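PDB 1PFF: methionine gamma-lyase from Trichomonas vaginalis, which belongs to the Cys/Met metabolism family of pyridoxal-phosphate-dependent enzymes, proteins of the aminotransferase-like fold, and is assembled here from four chains. Local coordinates for residues E14-T19 with A155-S160; P95-I100 with M247-V252; N206-A211 with V223-L228. All coordinates share one frame; numbering follows the deposited sequence.

Contact 1. Residues E14-T19 with A155-S160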
loop_
_atom_site.group_PDB
_atom_site.type_symbol
_atom_site.label_atom_id
_atom_site.label_comp_id
_atom_site.label_asym_id
_atom_site.label_seq_id
_atom_site.Cartn_x
_atom_site.Cartn_y
_atom_site.Cartn_z
ATOM N N GLU A 14 -15.371 -24.931 5.890
ATOM C CA GLU A 14 -14.112 -25.502 6.372
ATOM C C GLU A 14 -12.922 -24.658 5.926
ATOM O O GLU A 14 -11.949 -24.492 6.662
ATOM C CB GLU A 14 -13.928 -26.927 5.840
ATOM C CG GLU A 14 -14.961 -27.916 6.340
ATOM C CD GLU A 14 -14.692 -29.346 5.904
ATOM O OE1 GLU A 14 -13.567 -29.668 5.423
ATOM O OE2 GLU A 14 -15.623 -30.162 6.066
ATOM N N ALA A 15 -13.001 -24.127 4.711
ATOM C CA ALA A 15 -11.866 -23.415 4.121
ATOM C C ALA A 15 -12.310 -22.375 3.094
ATOM O O ALA A 15 -13.445 -22.394 2.602
ATOM C CB ALA A 15 -10.873 -24.419 3.482
ATOM N N CYS A 16 -11.398 -21.470 2.765
ATOM C CA CYS A 16 -11.678 -20.458 1.768
ATOM C C CYS A 16 -10.421 -20.154 0.959
ATOM O O CYS A 16 -9.301 -20.269 1.466
ATOM C CB CYS A 16 -12.229 -19.207 2.448
ATOM S SG CYS A 16 -12.218 -17.716 1.451
ATOM N N ALA A 17 -10.626 -19.821 -0.313
ATOM C CA ALA A 17 -9.559 -19.411 -1.219
ATOM C C ALA A 17 -9.910 -18.031 -1.758
ATOM O O ALA A 17 -10.974 -17.844 -2.344
ATOM C CB ALA A 17 -9.415 -20.409 -2.370
ATOM N N ALA A 18 -9.025 -17.066 -1.524
ATOM C CA ALA A 18 -9.166 -15.728 -2.080
ATOM C C ALA A 18 -8.598 -15.679 -3.501
ATOM O O ALA A 18 -7.612 -16.360 -3.799
ATOM C CB ALA A 18 -8.476 -14.705 -1.183
ATOM N N THR A 19 -9.234 -14.889 -4.366
ATOM C CA THR A 19 -8.837 -14.756 -5.775
ATOM C C THR A 19 -8.755 -13.301 -6.239
ATOM O O THR A 19 -9.134 -12.376 -5.511
ATOM C CB THR A 19 -9.830 -15.478 -6.707
ATOM O OG1 THR A 19 -11.122 -14.869 -6.575
ATOM C CG2 THR A 19 -10.038 -16.953 -6.298
ATOM N N ALA A 155 -11.535 -8.389 -6.182
ATOM C CA ALA A 155 -11.163 -9.601 -5.457
ATOM C C ALA A 155 -12.348 -10.553 -5.445
ATOM O O ALA A 155 -13.495 -10.127 -5.588
ATOM C CB ALA A 155 -10.750 -9.275 -4.026
ATOM N N GLY A 156 -12.059 -11.839 -5.270
ATOM C CA GLY A 156 -13.095 -12.851 -5.176
ATOM C C GLY A 156 -12.805 -13.792 -4.026
ATOM O O GLY A 156 -11.708 -13.772 -3.462
ATOM N N LEU A 157 -13.789 -14.614 -3.680
ATOM C CA LEU A 157 -13.629 -15.579 -2.598
ATOM C C LEU A 157 -14.349 -16.865 -2.959
ATOM O O LEU A 157 -15.422 -16.815 -3.544
ATOM C CB LEU A 157 -14.198 -15.010 -1.296
ATOM C CG LEU A 157 -13.555 -13.725 -0.756
ATOM C CD1 LEU A 157 -14.516 -13.045 0.173
ATOM C CD2 LEU A 157 -12.245 -14.032 -0.055
ATOM N N VAL A 158 -13.738 -18.000 -2.630
ATOM C CA VAL A 158 -14.363 -19.317 -2.775
ATOM C C VAL A 158 -14.368 -20.016 -1.408
ATOM O O VAL A 158 -13.310 -20.146 -0.783
ATOM C CB VAL A 158 -13.585 -20.232 -3.780
ATOM C CG1 VAL A 158 -14.314 -21.538 -4.012
ATOM C CG2 VAL A 158 -13.359 -19.539 -5.103
ATOM N N CYS A 159 -15.538 -20.477 -0.962
ATOM C CA CYS A 159 -15.674 -21.165 0.317
ATOM C C CYS A 159 -16.249 -22.559 0.133
ATOM O O CYS A 159 -17.266 -22.728 -0.545
ATOM C CB CYS A 159 -16.597 -20.386 1.248
ATOM S SG CYS A 159 -16.069 -18.684 1.488
ATOM N N SER A 160 -15.620 -23.549 0.761
ATOM C CA SER A 160 -16.043 -24.944 0.615
ATOM C C SER A 160 -15.343 -25.831 1.648
ATOM O O SER A 160 -14.686 -25.320 2.573
ATOM C CB SER A 160 -15.757 -25.439 -0.819
ATOM O OG SER A 160 -16.456 -26.645 -1.110
#
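The flat groups that meet between Ala15-Thr19 and Gly156-Ser160 are peptide units, joined N-H to C=O by six hydrogen bonds, and the donors sit differently against the carbonyl planes along the ladder. Ala17 N lies in the plane of the Val158 carbonyl, 2.7 Å from Val158 O. At the Thr19 end of the ladder Gly156 N stands 59° out of the Thr19 carbonyl plane, and Thr19 N is displaced similarly from that of Gly156. The axes run at 162°, hence antiparallel. On one face of the ladder Cys16 SG, anti to the backbone N (chi1 164°), reaches 4.0 Å from Leu157 CD2 and the same distance from Cys159 SG, far beyond a disulfide; Leu157 CD2 also touches Ala18 CB. Ile7 of helix 2-11 packs over this face. On the opposite face Thr19 OG1 lies 3.1 Å from Gly156 CA while bonding to Ser21 O, and Val158 meets Ala25 of helix 22-33 and Ile165 of helix 162-177. Helices on both faces of a mixed sheet, whose strand 156-160 runs against its two neighbours, 15-19 and 138-142, are characteristic of the large domain of fold-type I pyridoxal-phosphate enzymes.

Contact 2. Residues P95-I100 with M247-V252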
loop_
_atom_site.group_PDB
_atom_site.type_symbol
_atom_site.label_atom_id
_atom_site.label_comp_id
_atom_site.label_asym_id
_atom_site.label_seq_id
_atom_site.Cartn_x
_atom_site.Cartn_y
_atom_site.Cartn_z
ATOM N N PRO A 95 -30.690 -9.306 -13.165
ATOM C CA PRO A 95 -31.450 -8.150 -13.637
ATOM C C PRO A 95 -32.614 -7.861 -12.688
ATOM O O PRO A 95 -32.686 -6.764 -12.139
ATOM C CB PRO A 95 -31.949 -8.573 -15.037
ATOM C CG PRO A 95 -31.436 -9.950 -15.254
ATOM C CD PRO A 95 -31.039 -10.523 -13.916
ATOM N N THR A 96 -33.492 -8.840 -12.475
ATOM C CA THR A 96 -34.770 -8.548 -11.831
ATOM C C THR A 96 -34.977 -9.272 -10.504
ATOM O O THR A 96 -36.115 -9.426 -10.055
ATOM C CB THR A 96 -35.934 -8.842 -12.789
ATOM O OG1 THR A 96 -35.740 -10.138 -13.361
ATOM C CG2 THR A 96 -35.907 -7.890 -13.995
ATOM N N LEU A 97 -33.871 -9.728 -9.916
ATOM C CA LEU A 97 -33.824 -10.234 -8.537
ATOM C C LEU A 97 -34.660 -11.501 -8.367
ATOM O O LEU A 97 -35.283 -11.725 -7.325
ATOM C CB LEU A 97 -34.273 -9.149 -7.537
ATOM C CG LEU A 97 -33.434 -7.909 -7.154
ATOM C CD1 LEU A 97 -32.052 -8.291 -6.620
ATOM C CD2 LEU A 97 -33.313 -6.910 -8.297
ATOM N N LYS A 98 -34.684 -12.321 -9.412
ATOM C CA LYS A 98 -35.331 -13.624 -9.318
ATOM C C LYS A 98 -34.753 -14.396 -8.138
ATOM O O LYS A 98 -33.531 -14.420 -7.931
ATOM C CB LYS A 98 -35.137 -14.405 -10.607
ATOM C CG LYS A 98 -35.954 -15.700 -10.669
ATOM C CD LYS A 98 -35.719 -16.394 -12.005
ATOM C CE LYS A 98 -34.501 -17.329 -11.933
ATOM N NZ LYS A 98 -34.202 -17.869 -13.294
ATOM N N VAL A 99 -35.632 -15.033 -7.369
ATOM C CA VAL A 99 -35.200 -15.783 -6.192
ATOM C C VAL A 99 -35.216 -17.286 -6.467
ATOM O O VAL A 99 -36.221 -17.830 -6.923
ATOM C CB VAL A 99 -36.094 -15.464 -4.960
ATOM C CG1 VAL A 99 -35.696 -16.333 -3.777
ATOM C CG2 VAL A 99 -36.014 -13.970 -4.596
ATOM N N ILE A 100 -34.098 -17.953 -6.205
ATOM C CA ILE A 100 -34.029 -19.405 -6.357
ATOM C C ILE A 100 -33.962 -20.063 -4.977
ATOM O O ILE A 100 -33.145 -19.669 -4.128
ATOM C CB ILE A 100 -32.822 -19.807 -7.242
ATOM C CG1 ILE A 100 -32.983 -19.205 -8.646
ATOM C CG2 ILE A 100 -32.672 -21.341 -7.307
ATOM C CD1 ILE A 100 -31.653 -19.068 -9.443
ATOM N N MET A 247 -30.050 -4.585 -3.413
ATOM C CA MET A 247 -30.309 -4.411 -4.832
ATOM C C MET A 247 -31.799 -4.298 -5.074
ATOM O O MET A 247 -32.588 -5.091 -4.556
ATOM C CB MET A 247 -29.761 -5.591 -5.632
ATOM C CG MET A 247 -28.249 -5.648 -5.688
ATOM S SD MET A 247 -27.488 -4.274 -6.602
ATOM C CE MET A 247 -28.695 -3.915 -7.922
ATOM N N ILE A 248 -32.177 -3.295 -5.860
ATOM C CA ILE A 248 -33.539 -3.148 -6.329
ATOM C C ILE A 248 -33.477 -2.974 -7.834
ATOM O O ILE A 248 -32.522 -2.388 -8.358
ATOM C CB ILE A 248 -34.212 -1.894 -5.713
ATOM C CG1 ILE A 248 -34.311 -2.017 -4.187
ATOM C CG2 ILE A 248 -35.623 -1.685 -6.316
ATOM C CD1 ILE A 248 -34.655 -0.691 -3.513
ATOM N N ALA A 249 -34.482 -3.483 -8.525
ATOM C CA ALA A 249 -34.690 -3.061 -9.897
ATOM C C ALA A 249 -36.130 -2.607 -10.032
ATOM O O ALA A 249 -36.989 -2.976 -9.231
ATOM C CB ALA A 249 -34.340 -4.169 -10.886
ATOM N N PHE A 250 -36.389 -1.761 -11.016
ATOM C CA PHE A 250 -37.748 -1.324 -11.279
ATOM C C PHE A 250 -37.913 -0.881 -12.715
ATOM O O PHE A 250 -36.952 -0.417 -13.353
ATOM C CB PHE A 250 -38.238 -0.256 -10.276
ATOM C CG PHE A 250 -37.455 1.024 -10.298
ATOM C CD1 PHE A 250 -36.286 1.158 -9.548
ATOM C CD2 PHE A 250 -37.916 2.125 -11.026
ATOM C CE1 PHE A 250 -35.567 2.370 -9.554
ATOM C CE2 PHE A 250 -37.198 3.335 -11.038
ATOM C CZ PHE A 250 -36.030 3.450 -10.300
ATOM N N ASP A 251 -39.132 -1.066 -13.217
ATOM C CA ASP A 251 -39.513 -0.566 -14.527
ATOM C C ASP A 251 -40.077 0.837 -14.427
ATOM O O ASP A 251 -40.887 1.146 -13.545
ATOM C CB ASP A 251 -40.544 -1.478 -15.192
ATOM C CG ASP A 251 -39.967 -2.809 -15.601
ATOM O OD1 ASP A 251 -38.732 -2.897 -15.809
ATOM O OD2 ASP A 251 -40.680 -3.829 -15.725
ATOM N N VAL A 252 -39.616 1.690 -15.331
ATOM C CA VAL A 252 -40.353 2.892 -15.664
ATOM C C VAL A 252 -40.893 2.709 -17.086
ATOM O O VAL A 252 -40.662 1.685 -17.746
ATOM C CB VAL A 252 -39.525 4.195 -15.547
ATOM C CG1 VAL A 252 -39.147 4.483 -14.082
ATOM C CG2 VAL A 252 -38.291 4.164 -16.460
#
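Leu97 carries this contact with its two methyl groups, which are spread along one side of the strand, CD1 at Met247 and CD2 at Ala249. CD1 reaches Met247 CB at 3.7 Å, and the two side chains cross at about a right angle, meeting at the root of the methionine rather than at its sulfur. CD2 settles against the backbone, with Leu97 CD2 3.6 Å from Ala249 N and 3.9 Å from Ala249 CB. With CG anti to the carbonyl carbon (chi1 -73°), the branched end of the leucine is directed at the strand. The same alanine methyl is met by the loop backbone: Pro95 O stands 3.3 Å from Ala249 CB.

The fit slackens quickly away from this point. The side chain of Thr96 comes no nearer than 5.1 Å to the strand segment, and Pro95, Thr96, Lys98 and Asp251 are all partly exposed, whereas Leu97, Met247 and Ala249 are buried. Lys98 instead forms salt bridges with Asp43, Asp44 and Asp69. Ile248 points to the other face of the sheet, toward Val210, Ala211 and Leu214 of helix 183-216. The contact thus joins the loop between strand 84-90 and helix 102-109 to one face of the five-stranded sheet.

Leu97 O accepts a hydrogen bond from His231 NE2, so this loop carbonyl is satisfied by a residue outside the two segments. No hydrogen bond crosses between the segments themselves. The 171 Å² they bury is held by nondirectional van der Waals packing of methyls against side chain and backbone, with no bond between the two segments to fix their orientation.

Contact 3. Residues N206-A211 with V223-L228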
loop_
_atom_site.group_PDB
_atom_site.type_symbol
_atom_site.label_atom_id
_atom_site.label_comp_id
_atom_site.label_asym_id
_atom_site.label_seq_id
_atom_site.Cartn_x
_atom_site.Cartn_y
_atom_site.Cartn_z
ATOM N N ASN A 206 -32.380 0.158 4.512
ATOM C CA ASN A 206 -32.700 1.258 3.624
ATOM C C ASN A 206 -33.454 0.727 2.416
ATOM O O ASN A 206 -34.435 1.315 1.994
ATOM C CB ASN A 206 -31.428 1.972 3.148
ATOM C CG ASN A 206 -30.800 2.862 4.224
ATOM O OD1 ASN A 206 -31.344 3.030 5.319
ATOM N ND2 ASN A 206 -29.636 3.434 3.907
ATOM N N ALA A 207 -32.992 -0.397 1.867
ATOM C CA ALA A 207 -33.570 -0.908 0.625
ATOM C C ALA A 207 -35.044 -1.307 0.768
ATOM O O ALA A 207 -35.840 -1.017 -0.122
ATOM C CB ALA A 207 -32.726 -2.068 0.059
ATOM N N GLN A 208 -35.410 -1.953 1.880
ATOM C CA GLN A 208 -36.830 -2.269 2.144
ATOM C C GLN A 208 -37.667 -0.985 2.052
ATOM O O GLN A 208 -38.718 -0.955 1.403
ATOM C CB GLN A 208 -37.018 -2.949 3.516
ATOM C CG GLN A 208 -38.461 -3.433 3.791
ATOM C CD GLN A 208 -38.911 -4.549 2.838
ATOM O OE1 GLN A 208 -38.154 -5.475 2.576
ATOM N NE2 GLN A 208 -40.147 -4.464 2.343
ATOM N N LYS A 209 -37.172 0.079 2.683
ATOM C CA LYS A 209 -37.874 1.364 2.708
ATOM C C LYS A 209 -37.962 2.008 1.328
ATOM O O LYS A 209 -39.031 2.481 0.938
ATOM C CB LYS A 209 -37.215 2.328 3.703
ATOM C CG LYS A 209 -37.281 1.862 5.156
ATOM C CD LYS A 209 -38.657 2.106 5.758
ATOM C CE LYS A 209 -38.547 2.612 7.191
ATOM N NZ LYS A 209 -39.321 3.882 7.365
ATOM N N VAL A 210 -36.840 2.010 0.600
ATOM C CA VAL A 210 -36.790 2.524 -0.768
ATOM C C VAL A 210 -37.747 1.724 -1.675
ATOM O O VAL A 210 -38.521 2.298 -2.445
ATOM C CB VAL A 210 -35.342 2.537 -1.314
ATOM C CG1 VAL A 210 -35.299 2.918 -2.795
ATOM C CG2 VAL A 210 -34.463 3.503 -0.505
ATOM N N ALA A 211 -37.693 0.399 -1.567
ATOM C CA ALA A 211 -38.548 -0.466 -2.375
ATOM C C ALA A 211 -40.031 -0.139 -2.155
ATOM O O ALA A 211 -40.807 -0.053 -3.107
ATOM C CB ALA A 211 -38.252 -1.944 -2.086
ATOM N N VAL A 223 -41.897 -2.993 -9.431
ATOM C CA VAL A 223 -40.670 -3.015 -8.624
ATOM C C VAL A 223 -40.209 -4.451 -8.365
ATOM O O VAL A 223 -41.003 -5.325 -7.999
ATOM C CB VAL A 223 -40.831 -2.268 -7.269
ATOM C CG1 VAL A 223 -39.524 -2.315 -6.459
ATOM C CG2 VAL A 223 -41.263 -0.827 -7.505
ATOM N N TYR A 224 -38.924 -4.691 -8.572
ATOM C CA TYR A 224 -38.343 -6.004 -8.329
ATOM C C TYR A 224 -37.481 -5.935 -7.076
ATOM O O TYR A 224 -36.398 -5.355 -7.085
ATOM C CB TYR A 224 -37.541 -6.462 -9.549
ATOM C CG TYR A 224 -38.331 -6.349 -10.836
ATOM C CD1 TYR A 224 -38.207 -5.229 -11.664
ATOM C CD2 TYR A 224 -39.213 -7.361 -11.217
ATOM C CE1 TYR A 224 -38.950 -5.125 -12.848
ATOM C CE2 TYR A 224 -39.956 -7.265 -12.387
ATOM C CZ TYR A 224 -39.820 -6.153 -13.193
ATOM O OH TYR A 224 -40.553 -6.065 -14.352
ATOM N N TYR A 225 -38.006 -6.472 -5.978
ATOM C CA TYR A 225 -37.288 -6.500 -4.699
ATOM C C TYR A 225 -37.804 -7.661 -3.849
ATOM O O TYR A 225 -39.012 -7.761 -3.603
ATOM C CB TYR A 225 -37.416 -5.165 -3.942
ATOM C CG TYR A 225 -36.602 -5.154 -2.658
ATOM C CD1 TYR A 225 -35.204 -5.184 -2.698
ATOM C CD2 TYR A 225 -37.226 -5.160 -1.409
ATOM C CE1 TYR A 225 -34.435 -5.197 -1.524
ATOM C CE2 TYR A 225 -36.465 -5.169 -0.215
ATOM C CZ TYR A 225 -35.072 -5.199 -0.289
ATOM O OH TYR A 225 -34.321 -5.204 0.865
ATOM N N PRO A 226 -36.913 -8.566 -3.442
ATOM C CA PRO A 226 -37.318 -9.769 -2.689
ATOM C C PRO A 226 -38.148 -9.514 -1.422
ATOM O O PRO A 226 -38.953 -10.368 -1.065
ATOM C CB PRO A 226 -35.979 -10.431 -2.344
ATOM C CG PRO A 226 -35.078 -10.008 -3.467
ATOM C CD PRO A 226 -35.464 -8.565 -3.730
ATOM N N GLY A 227 -37.974 -8.358 -0.786
ATOM C CA GLY A 227 -38.720 -8.007 0.410
ATOM C C GLY A 227 -40.169 -7.586 0.208
ATOM O O GLY A 227 -40.915 -7.461 1.180
ATOM N N LEU A 228 -40.571 -7.350 -1.032
ATOM C CA LEU A 228 -41.972 -7.011 -1.325
ATOM C C LEU A 228 -42.815 -8.281 -1.421
ATOM O O LEU A 228 -42.432 -9.222 -2.122
ATOM C CB LEU A 228 -42.098 -6.201 -2.619
ATOM C CG LEU A 228 -41.433 -4.821 -2.662
ATOM C CD1 LEU A 228 -41.582 -4.235 -4.052
ATOM C CD2 LEU A 228 -41.989 -3.860 -1.596
#
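Tyr225 lays its ring against the helix surface formed by Ala207, Gln208 and Ala211, where two alanines one turn apart make a low patch. The ring lies over it with one face turned to the helix and a methyl under each end. Its hydroxyl end meets the first alanine, with Ala207 CB 3.6 Å from Tyr225 OH, while the near end of the ring meets the second, Ala211 CB lying 3.4 Å from Tyr225 CD2 in an oblique approach. Ala207 O lies over one ring face, offset toward the rim. With CG anti to the backbone N (chi1 -176°), the tyrosine lies lengthwise along the helix, CB by Ala211 and OH by Ala207, and its OH is hydrogen-bonded to Gly245 O.

Gln208 forms the wall at the ring edge. Its CD lies in the ring plane, and Gln208 OE1 approaches Tyr225 CE2 at 3.3 Å, the amide and ring planes being 59° apart. A bend at chi2 (65°) carries the amide over the turn, where Gly227, lacking a side chain, lets Gln208 OE1 come within 3.4 Å of Gly227 CA. Leu228 adds a more distant contact from the turn's far end, its CD2 4.2 Å from Ala211 CB. The type I turn itself is closed by Leu228 N bonding to Tyr225 O at 3.0 Å. Ile248 of the neighbouring strand packs against Tyr225.

One polar bond crosses the contact: Gln208 NE2 to Gly227 O, weak at 3.3 Å, with the same nitrogen also bonding to Glu212 OE1. That sharing probably fixes the amide's rotation, with OE1 toward the ring edge. The chemistry is therefore mainly apolar and aromatic packing, supplemented by a modest amide-to-carbonyl link, and the buried tyrosine hydroxyl is satisfied by a backbone carbonyl.

Contacts 2 and 3 form one neighbourhood, their centres 9 Å apart, and share the five-stranded sheet in which strands 223-224 and 247-251 are adjacent. Tyr224 N probably bonds to Ala249 O (2.7 Å), and Tyr224 OH to Asp251 OD2 (2.6 Å). Loop 95-100 lies on one face of strand 247-251 and helix segment 206-211 on the other. Contact 1 belongs to the seven-stranded sheet across the chain's centre, about 27 Å from contact 2 and 29 Å from contact 3, centre to centre. Contacts 1 and 2 alternate along the chain, whereas contact 3 is nested within contact 2. A bound 1,2-ethanediol, probably from crystallisation, approaches Val223 of contact 3 to about 3 Å.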